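PDB 3UTN: thiosulfate sulfurtransferase TUM1 from Saccharomyces cerevisiae, which accepts persulfide sulfur from the cysteine desulfurase NFS1 and passes it to UBA4 for 2-thiolation of the wobble uridine of tRNAs. Local coordinates for residues E42-I47 and Q111-L116. Sequence-based numbering, arbitrary orientation.
Sequences EKVHRI and QKDDIL
Arg46 lies alongside Asp114, both side chains pointing the same way, and grips its carboxylate in a side-on salt bridge with two nitrogens. NH2 of Arg46 makes a nearly straight hydrogen bond of 2.7 Å to OD2 of Asp114, in the guanidinium plane and on the syn lone pair of the oxygen. The second bond, from Arg46 NE to Asp114 OD1, is more bent (140°) and tilted out of both planes. With CG trans to the amide nitrogen (chi1 -157°), the Arg46 chain runs beside Asp114, and a bend at chi3 turns the guanidinium edge to the carboxylate. CG of Gln111 covers one guanidinium face, 3.4 Å from Arg46 NH2. The same NH2 also bonds to Gly109 O, and Tyr169 makes a cation-pi contact with Arg46. Asp114 OD2 takes a further hydrogen bond from Gln111 N, well above the carboxylate plane, within the type I turn Gln111-Asp114. With an alanine in place of Asp114, the guanidinium would probably lose its counter-charge and Gln111 N its side-chain acceptor.

His45 meets the other aspartate. Its ND1 gives a straight hydrogen bond of 2.7 Å to OD2 of Asp113, in the ring plane, while ring and carboxylate planes stand 62° apart. A water joins Asp113 OD2 to Arg46 N, and Lys141 forms a salt bridge with Asp113 OD1. CB of His45 rests 3.6 Å from CG1 of Ile115.

Beyond these loops the parallel pairing of strands 47-51 and 115-119 begins, in the sheet of the N-terminal rhodanese domain. Ile115 N hydrogen-bonds to Arg46 O at 2.6 Å. Ile47 CG1 packs on Ile115 CB at 3.8 Å, on the side covered by helix 32-41. Arg46 beside Asp114, and Lys141 beside Asp113, would be expected to favour the ionised carboxylates.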
loop_
_atom_site.group_PDB
_atom_site.type_symbol
_atom_site.label_atom_id
_atom_site.label_comp_id
_atom_site.label_asym_id
_atom_site.label_seq_id
_atom_site.Cartn_x
_atom_site.Cartn_y
_atom_site.Cartn_z
ATOM N N GLU A 42 4.306 3.240 -25.403
ATOM C CA GLU A 42 2.989 3.827 -25.258
ATOM C C GLU A 42 2.671 4.835 -26.339
ATOM O O GLU A 42 3.395 5.806 -26.531
ATOM C CB GLU A 42 2.805 4.446 -23.880
ATOM C CG GLU A 42 1.349 4.683 -23.531
ATOM C CD GLU A 42 0.484 3.456 -23.741
ATOM O OE1 GLU A 42 0.896 2.354 -23.324
ATOM O OE2 GLU A 42 -0.609 3.596 -24.326
ATOM N N LYS A 43 1.575 4.585 -27.042
ATOM C CA LYS A 43 1.137 5.454 -28.121
ATOM C C LYS A 43 -0.223 6.049 -27.800
ATOM O O LYS A 43 -0.587 7.095 -28.333
ATOM C CB LYS A 43 1.062 4.670 -29.431
ATOM C CG LYS A 43 2.392 4.108 -29.902
ATOM C CD LYS A 43 2.207 3.214 -31.121
ATOM C CE LYS A 43 3.532 2.944 -31.818
ATOM N NZ LYS A 43 4.130 4.197 -32.364
ATOM N N VAL A 44 -0.963 5.381 -26.919
ATOM C CA VAL A 44 -2.351 5.744 -26.644
ATOM C C VAL A 44 -2.494 6.474 -25.314
ATOM O O VAL A 44 -3.068 7.565 -25.256
ATOM C CB VAL A 44 -3.278 4.502 -26.675
ATOM C CG1 VAL A 44 -4.720 4.882 -26.356
ATOM C CG2 VAL A 44 -3.208 3.814 -28.031
ATOM N N HIS A 45 -1.960 5.875 -24.253
ATOM C CA HIS A 45 -2.205 6.354 -22.899
ATOM C C HIS A 45 -1.095 7.189 -22.371
ATOM O O HIS A 45 0.073 6.852 -22.509
ATOM C CB HIS A 45 -2.431 5.185 -21.952
ATOM C CG HIS A 45 -3.431 4.176 -22.452
ATOM N ND1 HIS A 45 -4.722 4.479 -22.648
ATOM C CD2 HIS A 45 -3.290 2.827 -22.771
ATOM C CE1 HIS A 45 -5.377 3.392 -23.082
ATOM N NE2 HIS A 45 -4.499 2.377 -23.152
ATOM N N ARG A 46 -1.446 8.292 -21.735
ATOM C CA ARG A 46 -0.456 9.053 -21.017
ATOM C C ARG A 46 0.064 8.180 -19.885
ATOM O O ARG A 46 -0.701 7.470 -19.235
ATOM C CB ARG A 46 -1.078 10.320 -20.470
ATOM C CG ARG A 46 -0.082 11.421 -20.195
ATOM C CD ARG A 46 -0.823 12.708 -19.929
ATOM N NE ARG A 46 -1.654 12.592 -18.736
ATOM C CZ ARG A 46 -2.238 13.615 -18.123
ATOM N NH1 ARG A 46 -2.096 14.849 -18.587
ATOM N NH2 ARG A 46 -2.970 13.397 -17.042
ATOM N N ILE A 47 1.371 8.195 -19.678
ATOM C CA ILE A 47 1.931 7.456 -18.566
ATOM C C ILE A 47 2.372 8.448 -17.524
ATOM O O ILE A 47 3.255 9.278 -17.747
ATOM C CB ILE A 47 3.073 6.525 -18.971
ATOM C CG1 ILE A 47 2.525 5.432 -19.885
ATOM C CG2 ILE A 47 3.708 5.910 -17.729
ATOM C CD1 ILE A 47 3.599 4.636 -20.570
ATOM N N GLN A 111 -5.715 11.920 -15.639
ATOM C CA GLN A 111 -6.857 11.612 -16.475
ATOM C C GLN A 111 -7.181 10.159 -16.229
ATOM O O GLN A 111 -6.300 9.374 -15.882
ATOM C CB GLN A 111 -6.543 11.845 -17.953
ATOM C CG GLN A 111 -6.126 13.267 -18.313
ATOM C CD GLN A 111 -7.283 14.257 -18.333
ATOM O OE1 GLN A 111 -8.429 13.912 -18.025
ATOM N NE2 GLN A 111 -6.985 15.498 -18.706
ATOM N N LYS A 112 -8.443 9.797 -16.404
ATOM C CA LYS A 112 -8.857 8.414 -16.248
ATOM C C LYS A 112 -7.996 7.484 -17.090
ATOM O O LYS A 112 -7.674 6.387 -16.663
ATOM C CB LYS A 112 -10.326 8.245 -16.635
ATOM C CG LYS A 112 -10.903 6.881 -16.289
ATOM C CD LYS A 112 -10.899 6.633 -14.784
ATOM C CE LYS A 112 -11.642 7.719 -14.028
ATOM N NZ LYS A 112 -13.065 7.781 -14.454
ATOM N N ASP A 113 -7.620 7.938 -18.280
ATOM C CA ASP A 113 -6.902 7.091 -19.219
ATOM C C ASP A 113 -5.426 6.949 -18.888
ATOM O O ASP A 113 -4.732 6.138 -19.492
ATOM C CB ASP A 113 -7.052 7.603 -20.648
ATOM C CG ASP A 113 -6.620 6.578 -21.667
ATOM O OD1 ASP A 113 -7.085 5.422 -21.562
ATOM O OD2 ASP A 113 -5.810 6.915 -22.558
ATOM N N ASP A 114 -4.946 7.748 -17.941
ATOM C CA ASP A 114 -3.543 7.714 -17.575
ATOM C C ASP A 114 -3.147 6.339 -17.120
ATOM O O ASP A 114 -3.849 5.700 -16.350
ATOM C CB ASP A 114 -3.244 8.683 -16.444
ATOM C CG ASP A 114 -3.270 10.110 -16.888
ATOM O OD1 ASP A 114 -3.193 10.366 -18.104
ATOM O OD2 ASP A 114 -3.341 10.984 -16.010
ATOM N N ILE A 115 -2.012 5.879 -17.610
ATOM C CA ILE A 115 -1.365 4.758 -16.978
ATOM C C ILE A 115 -0.621 5.367 -15.799
ATOM O O ILE A 115 0.300 6.162 -15.972
ATOM C CB ILE A 115 -0.388 4.060 -17.919
ATOM C CG1 ILE A 115 -1.141 3.402 -19.074
ATOM C CG2 ILE A 115 0.422 3.041 -17.143
ATOM C CD1 ILE A 115 -0.242 2.858 -20.160
ATOM N N LEU A 116 -1.059 5.025 -14.602
ATOM C CA LEU A 116 -0.406 5.539 -13.430
ATOM C C LEU A 116 0.617 4.534 -13.015
ATOM O O LEU A 116 0.333 3.353 -12.876
ATOM C CB LEU A 116 -1.397 5.813 -12.309
ATOM C CG LEU A 116 -2.453 6.848 -12.696
ATOM C CD1 LEU A 116 -3.443 7.009 -11.561
ATOM C CD2 LEU A 116 -1.833 8.187 -13.066
HETATM O O HOH W 1 -3.952 8.851 -21.902
#